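Local structure of probable transcriptional regulator (Pseudomonas aeruginosa, 2ESN) at residues F105-T108 / D109-F113; V180-R183 / R184-R188; G214-D217 / R218-R222; P234-L237 / A238-L242. The protein is a probable transcriptional regulator of the LysR family, expected to bind DNA through a helix-turn-helix domain and a small effector through its substrate-binding domain. All blocks are in the same frame, centred on the assembly; numbering follows the deposited sequence.

In the fold
All four contacts lie in the LysR substrate-binding domain and follow one another along the chain without overlapping. Contact 1 turns from strand 102-107 into helix 109-126; contact 2 closes strand 168-183 of the same large mixed sheet, their centres about 27 Å apart. Contact 3 lies in helix 215-221 and contact 4 begins helix 236-244, with about 19 Å between centres. Contacts 1 and 4, their centres about 13 Å apart, touch, chiefly through D109, and V181 of contact 2 packs on L240 of contact 4; contact 3 touches none of the others. All four also meet the second subunit, contact 2 through R183 alone.

Contact 1. Residues F105-T108 / D109-F113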
ATOM      1  N   PHE C 105      -3.461  20.667   1.904  1.00 34.40           N
ATOM      2  CA  PHE C 105      -4.850  20.508   2.283  1.00 34.59           C
ATOM      3  C   PHE C 105      -5.459  19.415   1.407  1.00 34.79           C
ATOM      4  O   PHE C 105      -5.111  19.299   0.246  1.00 36.52           O
ATOM      5  CB  PHE C 105      -5.683  21.802   2.020  1.00 33.87           C
ATOM      6  CG  PHE C 105      -5.412  22.948   2.958  1.00 30.80           C
ATOM      7  CD1 PHE C 105      -6.374  23.334   3.859  1.00 32.66           C
ATOM      8  CD2 PHE C 105      -4.247  23.700   2.857  1.00 32.54           C
ATOM      9  CE1 PHE C 105      -6.172  24.449   4.724  1.00 32.85           C
ATOM     10  CE2 PHE C 105      -4.048  24.865   3.680  1.00 28.15           C
ATOM     11  CZ  PHE C 105      -5.016  25.198   4.630  1.00 30.45           C
ATOM     12  N   ALA C 106      -6.368  18.641   2.002  1.00 35.08           N
ATOM     13  CA  ALA C 106      -7.175  17.630   1.347  1.00 34.90           C
ATOM     14  C   ALA C 106      -8.407  18.387   1.082  1.00 34.94           C
ATOM     15  O   ALA C 106      -8.902  19.106   1.948  1.00 32.19           O
ATOM     16  CB  ALA C 106      -7.522  16.515   2.306  1.00 35.13           C
ATOM     17  N   ALA C 107      -8.927  18.266  -0.126  1.00 35.94           N
ATOM     18  CA  ALA C 107      -9.947  19.279  -0.533  1.00 35.80           C
ATOM     19  C   ALA C 107     -10.800  18.732  -1.625  1.00 35.71           C
ATOM     20  O   ALA C 107     -10.485  17.638  -2.164  1.00 34.17           O
ATOM     21  CB  ALA C 107      -9.249  20.546  -1.020  1.00 35.29           C
ATOM     22  N   THR C 108     -11.871  19.471  -1.943  1.00 34.19           N
ATOM     23  CA  THR C 108     -12.615  19.174  -3.159  1.00 33.33           C
ATOM     24  C   THR C 108     -12.552  20.394  -4.123  1.00 33.06           C
ATOM     25  O   THR C 108     -12.016  21.423  -3.743  1.00 31.01           O
ATOM     26  CB  THR C 108     -14.072  18.850  -2.831  1.00 32.07           C
ATOM     27  OG1 THR C 108     -14.655  19.960  -2.159  1.00 32.18           O
ATOM     28  CG2 THR C 108     -14.160  17.594  -1.954  1.00 31.52           C
ATOM     29  N   ASP C 109     -13.121  20.293  -5.332  1.00 32.55           N
ATOM     30  CA  ASP C 109     -13.234  21.485  -6.146  1.00 32.73           C
ATOM     31  C   ASP C 109     -14.081  22.537  -5.409  1.00 32.55           C
ATOM     32  O   ASP C 109     -13.745  23.691  -5.417  1.00 33.97           O
ATOM     33  CB  ASP C 109     -13.727  21.173  -7.569  1.00 34.56           C
ATOM     34  CG  ASP C 109     -15.229  21.203  -7.685  1.00 35.79           C
ATOM     35  OD1 ASP C 109     -15.888  20.628  -6.783  1.00 35.11           O
ATOM     36  OD2 ASP C 109     -15.724  21.846  -8.635  1.00 33.39           O
ATOM     37  N   TYR C 110     -15.134  22.150  -4.713  1.00 32.37           N
ATOM     38  CA  TYR C 110     -15.938  23.166  -4.038  1.00 31.28           C
ATOM     39  C   TYR C 110     -15.185  23.900  -2.942  1.00 30.29           C
ATOM     40  O   TYR C 110     -15.255  25.099  -2.861  1.00 30.28           O
ATOM     41  CB  TYR C 110     -17.297  22.645  -3.528  1.00 31.32           C
ATOM     42  CG  TYR C 110     -18.014  23.730  -2.802  1.00 30.67           C
ATOM     43  CD1 TYR C 110     -18.293  24.908  -3.428  1.00 31.00           C
ATOM     44  CD2 TYR C 110     -18.406  23.584  -1.479  1.00 35.82           C
ATOM     45  CE1 TYR C 110     -18.936  25.962  -2.796  1.00 28.94           C
ATOM     46  CE2 TYR C 110     -19.065  24.634  -0.829  1.00 33.01           C
ATOM     47  CZ  TYR C 110     -19.286  25.831  -1.499  1.00 31.24           C
ATOM     48  OH  TYR C 110     -19.874  26.940  -0.884  1.00 35.91           O
ATOM     49  N   THR C 111     -14.464  23.193  -2.090  1.00 30.54           N
ATOM     50  CA  THR C 111     -13.830  23.816  -0.952  1.00 29.83           C
ATOM     51  C   THR C 111     -12.573  24.584  -1.425  1.00 30.42           C
ATOM     52  O   THR C 111     -12.215  25.602  -0.865  1.00 31.45           O
ATOM     53  CB  THR C 111     -13.520  22.779   0.200  1.00 30.31           C
ATOM     54  OG1 THR C 111     -12.766  21.670  -0.319  1.00 29.74           O
ATOM     55  CG2 THR C 111     -14.811  22.258   0.905  1.00 29.22           C
ATOM     56  N   ALA C 112     -11.909  24.105  -2.449  1.00 30.02           N
ATOM     57  CA  ALA C 112     -10.819  24.892  -3.057  1.00 30.13           C
ATOM     58  C   ALA C 112     -11.365  26.234  -3.586  1.00 30.03           C
ATOM     59  O   ALA C 112     -10.801  27.314  -3.338  1.00 29.05           O
ATOM     60  CB  ALA C 112     -10.136  24.074  -4.182  1.00 28.61           C
ATOM     61  N   PHE C 113     -12.495  26.155  -4.288  1.00 29.11           N
ATOM     62  CA  PHE C 113     -13.162  27.346  -4.758  1.00 28.71           C
ATOM     63  C   PHE C 113     -13.557  28.297  -3.655  1.00 28.19           C
ATOM     64  O   PHE C 113     -13.423  29.540  -3.834  1.00 29.03           O
ATOM     65  CB  PHE C 113     -14.401  26.957  -5.618  1.00 29.77           C
ATOM     66  CG  PHE C 113     -15.453  28.059  -5.714  1.00 29.87           C
ATOM     67  CD1 PHE C 113     -15.367  29.058  -6.669  1.00 32.45           C
ATOM     68  CD2 PHE C 113     -16.512  28.097  -4.828  1.00 29.10           C
ATOM     69  CE1 PHE C 113     -16.367  30.045  -6.739  1.00 30.17           C
ATOM     70  CE2 PHE C 113     -17.465  29.076  -4.878  1.00 26.45           C
ATOM     71  CZ  PHE C 113     -17.411  30.053  -5.858  1.00 26.86           C
TER
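T108 and T111 meet where strand 102-107 gives way to helix 109-126, the strand-to-helix junction of a beta-alpha-beta unit completed by strand 131-136. T108 is the N-cap, and T111, three residues on, supplies one half of the reciprocal pattern known as a capping box.

The hydrogen bonds come first. T108 N donates to T111 OG1 over 2.9 Å, and at 176° the bond is almost straight. The hydroxyl can reach back because T111 holds OG1 between its own N and carbonyl carbon (chi1 53°), turned toward the chain that enters the helix. A second bond, from A112 N to T108 O at 3.0 Å, opens the regular helical pattern, so the two polar backbone atoms of the N-cap residue are both engaged by the turn that follows.

Two van der Waals contacts pair a hydroxyl oxygen with a carbon. T108 OG1 passes 3.8 Å from T111 CG2, the two side chains meeting at a slant. On the strand side, A107 CB comes within 3.8 Å of T111 OG1.

Farther out, A107 and A112 both rest on L134 of strand 131-136, while T111 packs on L155 of strand 153-157, which keeps the turn buried against the sheet. A112 also packs on A238 of the second subunit. Within the turn itself, the methyl CB of A112 sits 3.3 Å from T108 O, the same oxygen that takes its amide hydrogen.

Contact 2. Residues V180-R183 / R184-R188; sequences VVAR and RDHPR
R183 bends over the chain that follows it, and its aliphatic stem, not its charge, makes the direct contact. CG stands between the backbone N and carbonyl carbon (chi1 63°), and further bends at chi2 and chi3 fold the arm across the loop. CG thereby comes within 3.6 Å of H186 CA, and CD within 3.0 Å of D185 O. The guanidinium reaches the loop through solvent: one water accepts from R183 NH2 and from D185 N, each at 2.9 Å. The D185 carboxylate remains well away from this guanidinium.

This is the exit from strand 168-183, a long, interrupted strand of the mixed sheet, into the loop before helix 195-199. R184 turns away from the strand, touching R183 C with CB at 3.7 Å, and its far end reaches helix 254-264, packing on E262 and making a weak hydrogen bond from NH2 to A261 O.

H186 turns its ring back toward A182. Its CG is anti to the backbone N (chi1 -175°), placing CD2 4.0 Å from A182 CB, while P187 CD lies over one face of the ring. Both ring nitrogens are used: R188 N donates to ND1 at 3.1 Å, close to the ring plane, and NE2 is hydrogen-bonded to D247 O. A backbone N-H on one nitrogen and a carbonyl on the other are consistent with a neutral imidazole protonated at NE2.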
ATOM      1  N   VAL C 180     -31.499  24.796  -5.543  1.00 32.17           N
ATOM      2  CA  VAL C 180     -31.815  24.009  -6.735  1.00 30.63           C
ATOM      3  C   VAL C 180     -31.526  24.968  -7.878  1.00 31.46           C
ATOM      4  O   VAL C 180     -31.978  26.118  -7.871  1.00 29.07           O
ATOM      5  CB  VAL C 180     -33.295  23.545  -6.756  1.00 31.09           C
ATOM      6  CG1 VAL C 180     -33.636  22.820  -8.080  1.00 29.17           C
ATOM      7  CG2 VAL C 180     -33.529  22.572  -5.585  1.00 28.86           C
ATOM      8  N   VAL C 181     -30.754  24.453  -8.834  1.00 30.77           N
ATOM      9  CA  VAL C 181     -30.286  25.152  -9.967  1.00 31.66           C
ATOM     10  C   VAL C 181     -30.859  24.458 -11.188  1.00 30.66           C
ATOM     11  O   VAL C 181     -30.908  23.237 -11.213  1.00 30.90           O
ATOM     12  CB  VAL C 181     -28.714  25.008  -9.959  1.00 31.83           C
ATOM     13  CG1 VAL C 181     -28.138  25.349 -11.268  1.00 32.42           C
ATOM     14  CG2 VAL C 181     -28.079  25.813  -8.759  1.00 32.55           C
ATOM     15  N   ALA C 182     -31.340  25.239 -12.172  1.00 31.60           N
ATOM     16  CA  ALA C 182     -31.745  24.738 -13.499  1.00 31.05           C
ATOM     17  C   ALA C 182     -31.203  25.689 -14.510  1.00 31.70           C
ATOM     18  O   ALA C 182     -30.881  26.805 -14.154  1.00 29.75           O
ATOM     19  CB  ALA C 182     -33.237  24.731 -13.623  1.00 31.63           C
ATOM     20  N   ARG C 183     -31.124  25.260 -15.779  1.00 32.54           N
ATOM     21  CA  ARG C 183     -30.888  26.217 -16.846  1.00 32.70           C
ATOM     22  C   ARG C 183     -31.911  27.367 -16.700  1.00 33.28           C
ATOM     23  O   ARG C 183     -33.061  27.175 -16.187  1.00 32.82           O
ATOM     24  CB  ARG C 183     -30.962  25.565 -18.226  1.00 32.17           C
ATOM     25  CG  ARG C 183     -32.334  24.951 -18.632  1.00 32.72           C
ATOM     26  CD  ARG C 183     -32.505  25.191 -20.111  1.00 40.19           C
ATOM     27  NE  ARG C 183     -31.542  24.458 -20.880  1.00 41.95           N
ATOM     28  CZ  ARG C 183     -30.691  24.899 -21.799  1.00 41.09           C
ATOM     29  NH1 ARG C 183     -29.932  23.981 -22.369  1.00 40.30           N
ATOM     30  NH2 ARG C 183     -30.567  26.173 -22.140  1.00 39.69           N
ATOM     31  N   ARG C 184     -31.493  28.567 -17.088  1.00 30.80           N
ATOM     32  CA  ARG C 184     -32.303  29.748 -16.913  1.00 31.06           C
ATOM     33  C   ARG C 184     -33.681  29.613 -17.580  1.00 30.94           C
ATOM     34  O   ARG C 184     -34.701  29.991 -17.005  1.00 30.74           O
ATOM     35  CB  ARG C 184     -31.601  30.966 -17.532  1.00 31.37           C
ATOM     36  CG  ARG C 184     -32.366  32.272 -17.116  1.00 39.96           C
ATOM     37  CD  ARG C 184     -31.565  33.532 -17.406  1.00 52.21           C
ATOM     38  NE  ARG C 184     -30.559  33.667 -16.352  1.00 59.26           N
ATOM     39  CZ  ARG C 184     -29.236  33.697 -16.508  1.00 58.05           C
ATOM     40  NH1 ARG C 184     -28.673  33.669 -17.736  1.00 55.50           N
ATOM     41  NH2 ARG C 184     -28.495  33.773 -15.397  1.00 53.74           N
ATOM     42  N   ASP C 185     -33.694  29.101 -18.788  1.00 30.41           N
ATOM     43  CA  ASP C 185     -34.981  28.796 -19.482  1.00 32.26           C
ATOM     44  C   ASP C 185     -35.286  27.282 -19.540  1.00 31.84           C
ATOM     45  O   ASP C 185     -35.119  26.664 -20.556  1.00 31.31           O
ATOM     46  CB  ASP C 185     -34.929  29.338 -20.896  1.00 29.17           C
ATOM     47  CG  ASP C 185     -34.765  30.872 -20.909  1.00 31.24           C
ATOM     48  OD1 ASP C 185     -35.268  31.598 -20.025  1.00 35.32           O
ATOM     49  OD2 ASP C 185     -34.077  31.340 -21.776  1.00 29.89           O
ATOM     50  N   HIS C 186     -35.709  26.707 -18.420  1.00 33.26           N
ATOM     51  CA  HIS C 186     -35.956  25.269 -18.366  1.00 31.96           C
ATOM     52  C   HIS C 186     -37.375  25.065 -18.953  1.00 32.73           C
ATOM     53  O   HIS C 186     -38.279  25.831 -18.608  1.00 31.87           O
ATOM     54  CB  HIS C 186     -35.901  24.840 -16.904  1.00 33.66           C
ATOM     55  CG  HIS C 186     -36.009  23.351 -16.698  1.00 33.02           C
ATOM     56  ND1 HIS C 186     -37.194  22.652 -16.832  1.00 32.02           N
ATOM     57  CD2 HIS C 186     -35.072  22.438 -16.358  1.00 31.54           C
ATOM     58  CE1 HIS C 186     -36.962  21.359 -16.636  1.00 29.82           C
ATOM     59  NE2 HIS C 186     -35.688  21.208 -16.319  1.00 29.67           N
ATOM     60  N   PRO C 187     -37.588  24.024 -19.808  1.00 32.53           N
ATOM     61  CA  PRO C 187     -38.917  23.961 -20.460  1.00 33.36           C
ATOM     62  C   PRO C 187     -40.096  23.812 -19.511  1.00 33.52           C
ATOM     63  O   PRO C 187     -41.206  24.135 -19.917  1.00 34.24           O
ATOM     64  CB  PRO C 187     -38.805  22.798 -21.469  1.00 31.30           C
ATOM     65  CG  PRO C 187     -37.634  21.914 -20.955  1.00 32.32           C
ATOM     66  CD  PRO C 187     -36.694  22.920 -20.213  1.00 33.43           C
ATOM     67  N   ARG C 188     -39.868  23.411 -18.254  1.00 33.15           N
ATOM     68  CA  ARG C 188     -40.974  23.044 -17.384  1.00 33.77           C
ATOM     69  C   ARG C 188     -40.977  23.805 -16.080  1.00 36.65           C
ATOM     70  O   ARG C 188     -41.792  23.530 -15.215  1.00 38.98           O
ATOM     71  CB  ARG C 188     -40.997  21.532 -17.132  1.00 35.12           C
ATOM     72  CG  ARG C 188     -41.396  20.660 -18.308  1.00 30.49           C
ATOM     73  CD  ARG C 188     -41.100  19.114 -18.161  1.00 31.42           C
ATOM     74  NE  ARG C 188     -39.656  18.802 -18.017  1.00 31.87           N
ATOM     75  CZ  ARG C 188     -38.839  18.577 -19.040  1.00 31.72           C
ATOM     76  NH1 ARG C 188     -39.284  18.648 -20.299  1.00 33.90           N
ATOM     77  NH2 ARG C 188     -37.565  18.296 -18.823  1.00 35.29           N
TER
HETATM   78  O   HOH W   1     -31.383  28.419 -20.435  1.00 36.80           O

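Contact 3. Residues G214-D217 / R218-R222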
ATOM      1  N   GLY C 214     -25.684  11.000  -3.476  1.00 46.63           N
ATOM      2  CA  GLY C 214     -25.401  12.430  -3.109  1.00 46.51           C
ATOM      3  C   GLY C 214     -25.847  12.708  -1.668  1.00 47.19           C
ATOM      4  O   GLY C 214     -26.597  11.891  -1.079  1.00 48.68           O
ATOM      5  N   VAL C 215     -25.374  13.799  -1.053  1.00 45.74           N
ATOM      6  CA  VAL C 215     -25.782  14.126   0.352  1.00 45.54           C
ATOM      7  C   VAL C 215     -27.297  14.414   0.364  1.00 44.25           C
ATOM      8  O   VAL C 215     -28.011  14.116   1.316  1.00 44.26           O
ATOM      9  CB  VAL C 215     -25.004  15.347   0.927  1.00 46.00           C
ATOM     10  CG1 VAL C 215     -25.092  16.561  -0.089  1.00 45.59           C
ATOM     11  CG2 VAL C 215     -25.545  15.727   2.334  1.00 44.51           C
ATOM     12  N   ILE C 216     -27.789  14.966  -0.734  1.00 43.47           N
ATOM     13  CA  ILE C 216     -29.240  15.171  -0.868  1.00 42.55           C
ATOM     14  C   ILE C 216     -30.034  13.861  -0.966  1.00 42.93           C
ATOM     15  O   ILE C 216     -31.194  13.806  -0.577  1.00 43.28           O
ATOM     16  CB  ILE C 216     -29.531  16.108  -2.067  1.00 41.96           C
ATOM     17  CG1 ILE C 216     -28.674  17.369  -1.950  1.00 41.26           C
ATOM     18  CG2 ILE C 216     -31.050  16.402  -2.200  1.00 40.62           C
ATOM     19  CD1 ILE C 216     -29.027  18.294  -0.750  1.00 35.61           C
ATOM     20  N   ASP C 217     -29.433  12.821  -1.546  1.00 43.45           N
ATOM     21  CA  ASP C 217     -30.123  11.537  -1.714  1.00 43.86           C
ATOM     22  C   ASP C 217     -30.339  10.897  -0.361  1.00 44.18           C
ATOM     23  O   ASP C 217     -31.418  10.398  -0.073  1.00 43.85           O
ATOM     24  CB  ASP C 217     -29.319  10.581  -2.596  1.00 43.22           C
ATOM     25  CG  ASP C 217     -29.257  11.029  -4.025  1.00 44.35           C
ATOM     26  OD1 ASP C 217     -28.125  11.174  -4.536  1.00 46.86           O
ATOM     27  OD2 ASP C 217     -30.332  11.293  -4.635  1.00 43.17           O
ATOM     28  N   ARG C 218     -29.270  10.869   0.421  1.00 46.09           N
ATOM     29  CA  ARG C 218     -29.305  10.510   1.841  1.00 48.29           C
ATOM     30  C   ARG C 218     -30.455  11.270   2.518  1.00 48.18           C
ATOM     31  O   ARG C 218     -31.405  10.637   2.985  1.00 48.01           O
ATOM     32  CB  ARG C 218     -27.944  10.832   2.480  1.00 48.40           C
ATOM     33  CG  ARG C 218     -27.016   9.600   2.755  1.00 52.36           C
ATOM     34  CD  ARG C 218     -25.499   9.980   2.907  1.00 51.79           C
ATOM     35  NE  ARG C 218     -24.887   9.787   1.605  1.00 61.51           N
ATOM     36  CZ  ARG C 218     -24.125  10.645   0.912  1.00 60.25           C
ATOM     37  NH1 ARG C 218     -23.714  11.816   1.409  1.00 58.26           N
ATOM     38  NH2 ARG C 218     -23.713  10.253  -0.290  1.00 57.72           N
ATOM     39  N   LEU C 219     -30.385  12.609   2.527  1.00 47.53           N
ATOM     40  CA  LEU C 219     -31.471  13.461   3.039  1.00 48.12           C
ATOM     41  C   LEU C 219     -32.891  13.144   2.536  1.00 48.41           C
ATOM     42  O   LEU C 219     -33.844  13.157   3.330  1.00 47.79           O
ATOM     43  CB  LEU C 219     -31.153  14.965   2.808  1.00 48.03           C
ATOM     44  CG  LEU C 219     -32.074  16.137   3.236  1.00 48.70           C
ATOM     45  CD1 LEU C 219     -31.570  17.448   2.724  1.00 49.77           C
ATOM     46  CD2 LEU C 219     -33.427  16.024   2.650  1.00 53.75           C
ATOM     47  N   LEU C 220     -33.060  12.921   1.220  1.00 49.05           N
ATOM     48  CA  LEU C 220     -34.399  12.771   0.621  1.00 48.62           C
ATOM     49  C   LEU C 220     -34.986  11.424   1.008  1.00 51.10           C
ATOM     50  O   LEU C 220     -36.191  11.300   1.219  1.00 51.04           O
ATOM     51  CB  LEU C 220     -34.349  12.841  -0.911  1.00 48.08           C
ATOM     52  CG  LEU C 220     -34.319  14.218  -1.606  1.00 45.89           C
ATOM     53  CD1 LEU C 220     -34.106  14.030  -3.101  1.00 42.17           C
ATOM     54  CD2 LEU C 220     -35.637  14.930  -1.329  1.00 41.17           C
ATOM     55  N   ALA C 221     -34.123  10.406   1.079  1.00 53.21           N
ATOM     56  CA  ALA C 221     -34.560   9.031   1.383  1.00 55.64           C
ATOM     57  C   ALA C 221     -35.205   8.980   2.790  1.00 57.35           C
ATOM     58  O   ALA C 221     -36.177   8.242   3.011  1.00 58.68           O
ATOM     59  CB  ALA C 221     -33.382   8.030   1.228  1.00 55.05           C
ATOM     60  N   ARG C 222     -34.698   9.825   3.702  1.00 58.68           N
ATOM     61  CA  ARG C 222     -35.258   9.996   5.049  1.00 59.73           C
ATOM     62  C   ARG C 222     -36.652  10.596   5.116  1.00 59.56           C
ATOM     63  O   ARG C 222     -37.138  10.908   6.212  1.00 60.06           O
ATOM     64  CB  ARG C 222     -34.355  10.891   5.884  1.00 59.85           C
ATOM     65  CG  ARG C 222     -33.327  10.127   6.657  1.00 62.98           C
ATOM     66  CD  ARG C 222     -32.553  11.023   7.591  1.00 63.95           C
ATOM     67  NE  ARG C 222     -31.340  11.485   6.930  1.00 68.92           N
ATOM     68  CZ  ARG C 222     -31.078  12.762   6.649  1.00 71.53           C
ATOM     69  NH1 ARG C 222     -31.952  13.709   7.006  1.00 72.60           N
ATOM     70  NH2 ARG C 222     -29.929  13.095   6.041  1.00 70.82           N
TER
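R218 folds back along its own helix and lays its guanidinium on the turn formed by G214 and V215. CB starts 3.5 Å from V215 O. The chain then runs extended through chi2 and bends at chi3 (-95°), which brings the flat end over the N-cap residue. NE lies 3.8 Å from G214 O and is hydrogen-bonded just outside the segment. CZ is 3.4 Å from G214 O, which sits over the centre of one face. The contact is one of oxygen over face; the angle at NH2 is too poor for a hydrogen bond. NH1 passes 3.3 Å from V215 CA and forms a salt bridge with E159, while NH2 is hydrogen-bonded to S213 OG; these partners fix the rotation of the group.

G214 O also accepts the first helical bond, from R218 N at 3.2 Å, and a weak one from D217 N. The amide of G214 is held too: G214 N donates at 2.7 Å to D217 OD1, which accepts with its anti lone pair, one half of a capping box. Elsewhere on the helix, I216 CG2 meets L220 CD1 at 4.0 Å.

Helix 215-221 connects parallel strands 202-206 and 228-233. I216 and L220 pack on Y198 of helix 195-199, I216 also on Y178 of strand 168-183, whereas D217 and A221 pack on T29 and G28 of the second subunit, in its helix-turn-helix region.

Contact 4. Residues P234-L237 / A238-L242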
ATOM      1  N   PRO C 234     -17.710  14.399  -9.478  1.00 31.57           N
ATOM      2  CA  PRO C 234     -17.132  14.852  -8.223  1.00 31.86           C
ATOM      3  C   PRO C 234     -17.011  16.383  -8.127  1.00 31.88           C
ATOM      4  O   PRO C 234     -16.705  16.907  -7.039  1.00 32.64           O
ATOM      5  CB  PRO C 234     -15.720  14.191  -8.254  1.00 32.15           C
ATOM      6  CG  PRO C 234     -15.597  13.491  -9.574  1.00 32.99           C
ATOM      7  CD  PRO C 234     -16.688  13.924 -10.442  1.00 31.25           C
ATOM      8  N   THR C 235     -17.230  17.094  -9.240  1.00 30.80           N
ATOM      9  CA  THR C 235     -16.996  18.551  -9.361  1.00 32.40           C
ATOM     10  C   THR C 235     -18.343  19.309  -9.381  1.00 31.90           C
ATOM     11  O   THR C 235     -19.084  19.160 -10.362  1.00 31.41           O
ATOM     12  CB  THR C 235     -16.589  18.921 -10.821  1.00 34.16           C
ATOM     13  OG1 THR C 235     -16.010  17.844 -11.557  1.00 40.17           O
ATOM     14  CG2 THR C 235     -15.917  20.190 -10.976  1.00 32.84           C
ATOM     15  N   VAL C 236     -18.582  20.197  -8.407  1.00 31.47           N
ATOM     16  CA  VAL C 236     -19.687  21.168  -8.393  1.00 30.50           C
ATOM     17  C   VAL C 236     -19.596  22.164  -9.551  1.00 30.27           C
ATOM     18  O   VAL C 236     -20.602  22.463 -10.216  1.00 29.49           O
ATOM     19  CB  VAL C 236     -19.726  21.962  -7.068  1.00 31.20           C
ATOM     20  CG1 VAL C 236     -21.048  22.753  -6.923  1.00 32.92           C
ATOM     21  CG2 VAL C 236     -19.718  21.045  -5.979  1.00 36.55           C
ATOM     22  N   LEU C 237     -18.379  22.649  -9.851  1.00 28.77           N
ATOM     23  CA  LEU C 237     -18.289  23.719 -10.796  1.00 28.25           C
ATOM     24  C   LEU C 237     -18.549  23.215 -12.208  1.00 27.53           C
ATOM     25  O   LEU C 237     -19.275  23.866 -12.941  1.00 28.44           O
ATOM     26  CB  LEU C 237     -16.973  24.525 -10.657  1.00 26.75           C
ATOM     27  CG  LEU C 237     -16.674  25.273  -9.354  1.00 30.29           C
ATOM     28  CD1 LEU C 237     -15.288  26.030  -9.503  1.00 30.75           C
ATOM     29  CD2 LEU C 237     -17.807  26.212  -8.904  1.00 26.79           C
ATOM     30  N   ALA C 238     -18.006  22.064 -12.584  1.00 28.31           N
ATOM     31  CA  ALA C 238     -18.397  21.486 -13.862  1.00 29.58           C
ATOM     32  C   ALA C 238     -19.906  21.150 -13.864  1.00 29.07           C
ATOM     33  O   ALA C 238     -20.535  21.237 -14.905  1.00 29.44           O
ATOM     34  CB  ALA C 238     -17.564  20.267 -14.204  1.00 28.18           C
ATOM     35  N   ALA C 239     -20.437  20.732 -12.715  1.00 27.76           N
ATOM     36  CA  ALA C 239     -21.856  20.311 -12.620  1.00 27.47           C
ATOM     37  C   ALA C 239     -22.793  21.475 -12.920  1.00 27.11           C
ATOM     38  O   ALA C 239     -23.842  21.299 -13.536  1.00 28.64           O
ATOM     39  CB  ALA C 239     -22.155  19.789 -11.212  1.00 24.64           C
ATOM     40  N   LEU C 240     -22.414  22.652 -12.466  1.00 26.16           N
ATOM     41  CA  LEU C 240     -23.172  23.887 -12.673  1.00 26.18           C
ATOM     42  C   LEU C 240     -23.231  24.161 -14.170  1.00 26.37           C
ATOM     43  O   LEU C 240     -24.308  24.448 -14.698  1.00 26.18           O
ATOM     44  CB  LEU C 240     -22.517  25.048 -11.875  1.00 24.86           C
ATOM     45  CG  LEU C 240     -22.834  24.983 -10.387  1.00 24.10           C
ATOM     46  CD1 LEU C 240     -21.823  25.748  -9.553  1.00 22.03           C
ATOM     47  CD2 LEU C 240     -24.222  25.557 -10.126  1.00 26.70           C
ATOM     48  N   PHE C 241     -22.138  23.964 -14.904  1.00 27.76           N
ATOM     49  CA  PHE C 241     -22.240  24.097 -16.374  1.00 28.97           C
ATOM     50  C   PHE C 241     -23.090  23.010 -17.031  1.00 30.39           C
ATOM     51  O   PHE C 241     -23.796  23.271 -18.032  1.00 29.07           O
ATOM     52  CB  PHE C 241     -20.869  24.146 -17.071  1.00 30.77           C
ATOM     53  CG  PHE C 241     -20.161  25.465 -16.871  1.00 31.91           C
ATOM     54  CD1 PHE C 241     -19.206  25.599 -15.867  1.00 29.90           C
ATOM     55  CD2 PHE C 241     -20.481  26.567 -17.703  1.00 33.33           C
ATOM     56  CE1 PHE C 241     -18.520  26.843 -15.704  1.00 35.43           C
ATOM     57  CE2 PHE C 241     -19.857  27.807 -17.549  1.00 31.92           C
ATOM     58  CZ  PHE C 241     -18.861  27.954 -16.544  1.00 31.90           C
ATOM     59  N   LEU C 242     -23.015  21.801 -16.489  1.00 29.29           N
ATOM     60  CA  LEU C 242     -23.877  20.736 -16.980  1.00 29.52           C
ATOM     61  C   LEU C 242     -25.380  21.117 -16.872  1.00 28.64           C
ATOM     62  O   LEU C 242     -26.155  20.978 -17.810  1.00 27.40           O
ATOM     63  CB  LEU C 242     -23.577  19.445 -16.185  1.00 30.45           C
ATOM     64  CG  LEU C 242     -24.616  18.295 -16.360  1.00 31.90           C
ATOM     65  CD1 LEU C 242     -24.613  17.787 -17.844  1.00 29.69           C
ATOM     66  CD2 LEU C 242     -24.269  17.160 -15.413  1.00 26.48           C
TER
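T235 meets A238 at the start of helix 236-244 chiefly through its methyl. T235 occupies the N-cap position, yet its side chain makes no capping bond. It is modelled in a strained, nearly eclipsed torsion (chi1 -24°), with CG2 only 3.2 Å from A238 N and 3.6 Å from A238 CB, and tight against D109 OD2 as well, so the placement of its methyl and hydroxyl is doubtful. The capping oxygens come instead from another helix: the carboxylate of D109 accepts from V236 N through OD1 and from L237 N through OD2, one oxygen for each of the first two helical amides.

Backbone bonds then carry the helix on. A239 N donates to T235 O at 3.1 Å and L240 N to V236 O at 2.9 Å, whereas F241 N to L237 O is weak at 3.5 Å. The same carbonyl has a carbon neighbour, F241 CD1 approaching L237 O to 3.4 Å.

Apolar contacts radiate from L240. Its CD1 meets V236 CG1 at 4.1 Å, these two side chains lying parallel and pointing the same way, and L237 CD2 reaches that CD1 at the same distance from a crossing direction. L237 also packs on L237 of the second subunit, and the F241 ring stands edge-to-face with F113 of that subunit.

The chemistry is thus divided: a largely hydrocarbon helix surface suits burial between strands, helix 254-264 and a partner subunit, while a borrowed carboxylate satisfies the buried amides at the N-terminus and may be favoured there by the helix dipole.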